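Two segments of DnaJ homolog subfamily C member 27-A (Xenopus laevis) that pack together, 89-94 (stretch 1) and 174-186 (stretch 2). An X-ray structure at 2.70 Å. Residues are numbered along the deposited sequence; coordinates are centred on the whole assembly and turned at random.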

# COMPACT_ATOMS: atom_id res chain seq x y z
N THR A 89 -8.90 -2.03 5.51
CA THR A 89 -8.68 -2.97 4.42
C THR A 89 -7.39 -3.75 4.61
O THR A 89 -6.35 -3.17 4.94
CB THR A 89 -8.64 -2.21 3.11
OG1 THR A 89 -9.90 -1.58 2.91
CG2 THR A 89 -8.34 -3.16 1.95
N GLN A 90 -7.45 -5.06 4.39
CA GLN A 90 -6.27 -5.91 4.49
C GLN A 90 -5.66 -6.27 3.14
O GLN A 90 -4.43 -6.42 3.05
CB GLN A 90 -6.62 -7.23 5.18
CG GLN A 90 -6.86 -7.16 6.68
CD GLN A 90 -8.15 -6.48 7.04
OE1 GLN A 90 -9.23 -7.05 6.87
NE2 GLN A 90 -8.06 -5.26 7.55
N GLY A 91 -6.47 -6.38 2.09
CA GLY A 91 -5.96 -6.69 0.77
C GLY A 91 -6.68 -5.86 -0.29
O GLY A 91 -7.86 -5.56 -0.15
N VAL A 92 -5.94 -5.52 -1.34
CA VAL A 92 -6.46 -4.75 -2.48
C VAL A 92 -6.12 -5.48 -3.77
O VAL A 92 -4.96 -5.84 -4.01
CB VAL A 92 -5.86 -3.34 -2.53
CG1 VAL A 92 -6.18 -2.70 -3.89
CG2 VAL A 92 -6.35 -2.50 -1.37
N ILE A 93 -7.13 -5.66 -4.62
CA ILE A 93 -6.94 -6.19 -5.97
C ILE A 93 -6.99 -4.98 -6.90
O ILE A 93 -8.05 -4.41 -7.16
CB ILE A 93 -7.99 -7.25 -6.31
CG1 ILE A 93 -7.84 -8.43 -5.34
CG2 ILE A 93 -7.78 -7.81 -7.68
CD1 ILE A 93 -8.96 -9.44 -5.41
N LEU A 94 -5.82 -4.58 -7.39
CA LEU A 94 -5.67 -3.39 -8.22
C LEU A 94 -5.45 -3.83 -9.67
O LEU A 94 -4.43 -4.46 -9.98
CB LEU A 94 -4.51 -2.53 -7.73
CG LEU A 94 -4.44 -1.11 -8.32
CD1 LEU A 94 -5.62 -0.30 -7.86
CD2 LEU A 94 -3.18 -0.42 -7.92
N MET A 174 -2.22 -15.68 -8.57
CA MET A 174 -2.41 -14.37 -7.94
C MET A 174 -3.12 -14.52 -6.60
O MET A 174 -2.64 -14.06 -5.56
CB MET A 174 -3.19 -13.45 -8.87
CG MET A 174 -3.49 -12.04 -8.30
SD MET A 174 -4.92 -11.87 -7.22
CE MET A 174 -6.20 -11.95 -8.46
N PHE A 175 -4.26 -15.21 -6.59
CA PHE A 175 -5.01 -15.35 -5.35
C PHE A 175 -4.24 -16.14 -4.31
O PHE A 175 -4.34 -15.85 -3.11
CB PHE A 175 -6.37 -15.99 -5.63
CG PHE A 175 -7.42 -14.97 -5.93
CD1 PHE A 175 -7.86 -14.10 -4.95
CD2 PHE A 175 -7.93 -14.84 -7.21
CE1 PHE A 175 -8.80 -13.13 -5.22
CE2 PHE A 175 -8.87 -13.87 -7.49
CZ PHE A 175 -9.31 -13.02 -6.50
N GLN A 176 -3.43 -17.11 -4.73
CA GLN A 176 -2.66 -17.85 -3.73
C GLN A 176 -1.57 -16.97 -3.14
O GLN A 176 -1.36 -16.97 -1.92
CB GLN A 176 -2.07 -19.12 -4.36
CG GLN A 176 -1.29 -20.00 -3.39
CD GLN A 176 -2.20 -20.91 -2.56
OE1 GLN A 176 -2.11 -20.95 -1.34
NE2 GLN A 176 -3.08 -21.65 -3.23
N ALA A 177 -0.91 -16.16 -3.97
CA ALA A 177 0.09 -15.26 -3.43
C ALA A 177 -0.56 -14.17 -2.59
O ALA A 177 -0.02 -13.77 -1.55
CB ALA A 177 0.90 -14.65 -4.57
N PHE A 178 -1.72 -13.69 -3.04
CA PHE A 178 -2.46 -12.63 -2.35
C PHE A 178 -2.80 -13.04 -0.93
O PHE A 178 -2.51 -12.31 0.03
CB PHE A 178 -3.72 -12.35 -3.15
CG PHE A 178 -4.56 -11.18 -2.68
CD1 PHE A 178 -4.06 -9.89 -2.63
CD2 PHE A 178 -5.91 -11.38 -2.40
CE1 PHE A 178 -4.88 -8.83 -2.28
CE2 PHE A 178 -6.72 -10.33 -2.03
CZ PHE A 178 -6.21 -9.05 -1.98
N TYR A 179 -3.45 -14.20 -0.77
CA TYR A 179 -3.92 -14.60 0.55
C TYR A 179 -2.77 -15.05 1.44
O TYR A 179 -2.86 -14.93 2.66
CB TYR A 179 -4.98 -15.69 0.43
CG TYR A 179 -6.32 -15.19 -0.09
CD1 TYR A 179 -6.92 -14.09 0.47
CD2 TYR A 179 -6.95 -15.82 -1.18
CE1 TYR A 179 -8.15 -13.62 0.01
CE2 TYR A 179 -8.19 -15.36 -1.65
CZ TYR A 179 -8.78 -14.26 -1.05
OH TYR A 179 -10.00 -13.78 -1.49
N SER A 180 -1.69 -15.56 0.85
CA SER A 180 -0.56 -15.91 1.70
C SER A 180 0.11 -14.66 2.25
O SER A 180 0.45 -14.61 3.44
CB SER A 180 0.44 -16.76 0.94
OG SER A 180 -0.22 -17.80 0.23
N ALA A 181 0.27 -13.62 1.44
CA ALA A 181 0.80 -12.38 1.98
C ALA A 181 -0.13 -11.82 3.06
O ALA A 181 0.32 -11.27 4.07
CB ALA A 181 1.04 -11.37 0.86
N ILE A 182 -1.45 -11.98 2.88
CA ILE A 182 -2.39 -11.44 3.86
C ILE A 182 -2.35 -12.26 5.15
O ILE A 182 -2.43 -11.71 6.25
CB ILE A 182 -3.81 -11.37 3.27
CG1 ILE A 182 -3.87 -10.31 2.16
CG2 ILE A 182 -4.81 -11.00 4.34
CD1 ILE A 182 -5.21 -10.29 1.38
N VAL A 183 -2.23 -13.59 5.04
CA VAL A 183 -2.03 -14.41 6.23
C VAL A 183 -0.74 -14.02 6.93
O VAL A 183 -0.70 -13.91 8.17
CB VAL A 183 -2.06 -15.91 5.87
CG1 VAL A 183 -1.53 -16.75 7.02
CG2 VAL A 183 -3.48 -16.36 5.53
N ASP A 184 0.34 -13.82 6.17
CA ASP A 184 1.60 -13.37 6.77
C ASP A 184 1.42 -12.02 7.45
O ASP A 184 1.99 -11.77 8.51
CB ASP A 184 2.71 -13.29 5.72
CG ASP A 184 3.13 -14.65 5.18
OD1 ASP A 184 2.82 -15.69 5.82
OD2 ASP A 184 3.78 -14.68 4.11
N LEU A 185 0.62 -11.14 6.85
CA LEU A 185 0.36 -9.84 7.47
C LEU A 185 -0.45 -10.01 8.76
O LEU A 185 -0.23 -9.29 9.74
CB LEU A 185 -0.36 -8.93 6.48
CG LEU A 185 -0.78 -7.54 6.99
CD1 LEU A 185 0.30 -6.50 6.64
CD2 LEU A 185 -2.15 -7.12 6.44
N CYS A 186 -1.38 -10.96 8.78
CA CYS A 186 -2.22 -11.14 9.96
C CYS A 186 -1.44 -11.78 11.09
O CYS A 186 -1.60 -11.40 12.26
CB CYS A 186 -3.44 -11.98 9.62
SG CYS A 186 -4.73 -11.08 8.76

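Residues 91-94 form a strand that continues later in the chain. Residues 174-186 lie within a helix that extends beyond both ends of the stretch. The two axes run nearly antiparallel, at 154°, and approach to 9.6 Å. No hydrogen bond joins the stretches. Within the helix, i to i+4 bonds run from Phe-178 N to Met-174 O through Cys-186 N to Ile-182 O; Ile-182 N to Phe-178 O, for example, is 3.1 Å. The contact is made by van der Waals packing, largely of apolar side chains against the strand backbone and Ile-93, and it buries 344 Å² in all.

The nearest CA pair is Gly-91 and Ile-182, with Gly-91 CA 6.7 Å from Ile-182 CA. Gly-91 has no side chain, and two helix side chains fill the space in front of it. Its CA is 3.6 Å from Phe-178 CZ and 3.7 Å from Ile-182 CD1. A CB built at ideal geometry would fall about 2.5 Å from Ile-182 CD1 and 2.6 Å from Phe-178 CZ, a clash with both.

Phe-178 is the hub on the helix side. It points toward the strand with chi1 in t and touches three consecutive residues, Gly-91, Val-92 and Ile-93. Val-92 points its own side chain away, so it meets the ring through its backbone: Val-92 O is 3.5 Å from Phe-178 CE1.

Ile-93 starts out sideways, but the end of its side chain comes nearer the helix. Its CG1 lies 3.8 Å from Phe-178 CZ and makes an off-centre CH-pi contact, 4.2 Å from the ring centroid. Its CD1 reaches Phe-175 CE1 at 3.7 Å. The side chain thus bridges two aromatic rings from residues three apart on the helix.

Gln-90 packs at the other end. Its O is 4.0 Å from Ile-182 CG1 and 4.1 Å from Leu-185 CD2. Its CB points toward the helix, while the amide end leads away and finds hydrogen bonds outside this contact.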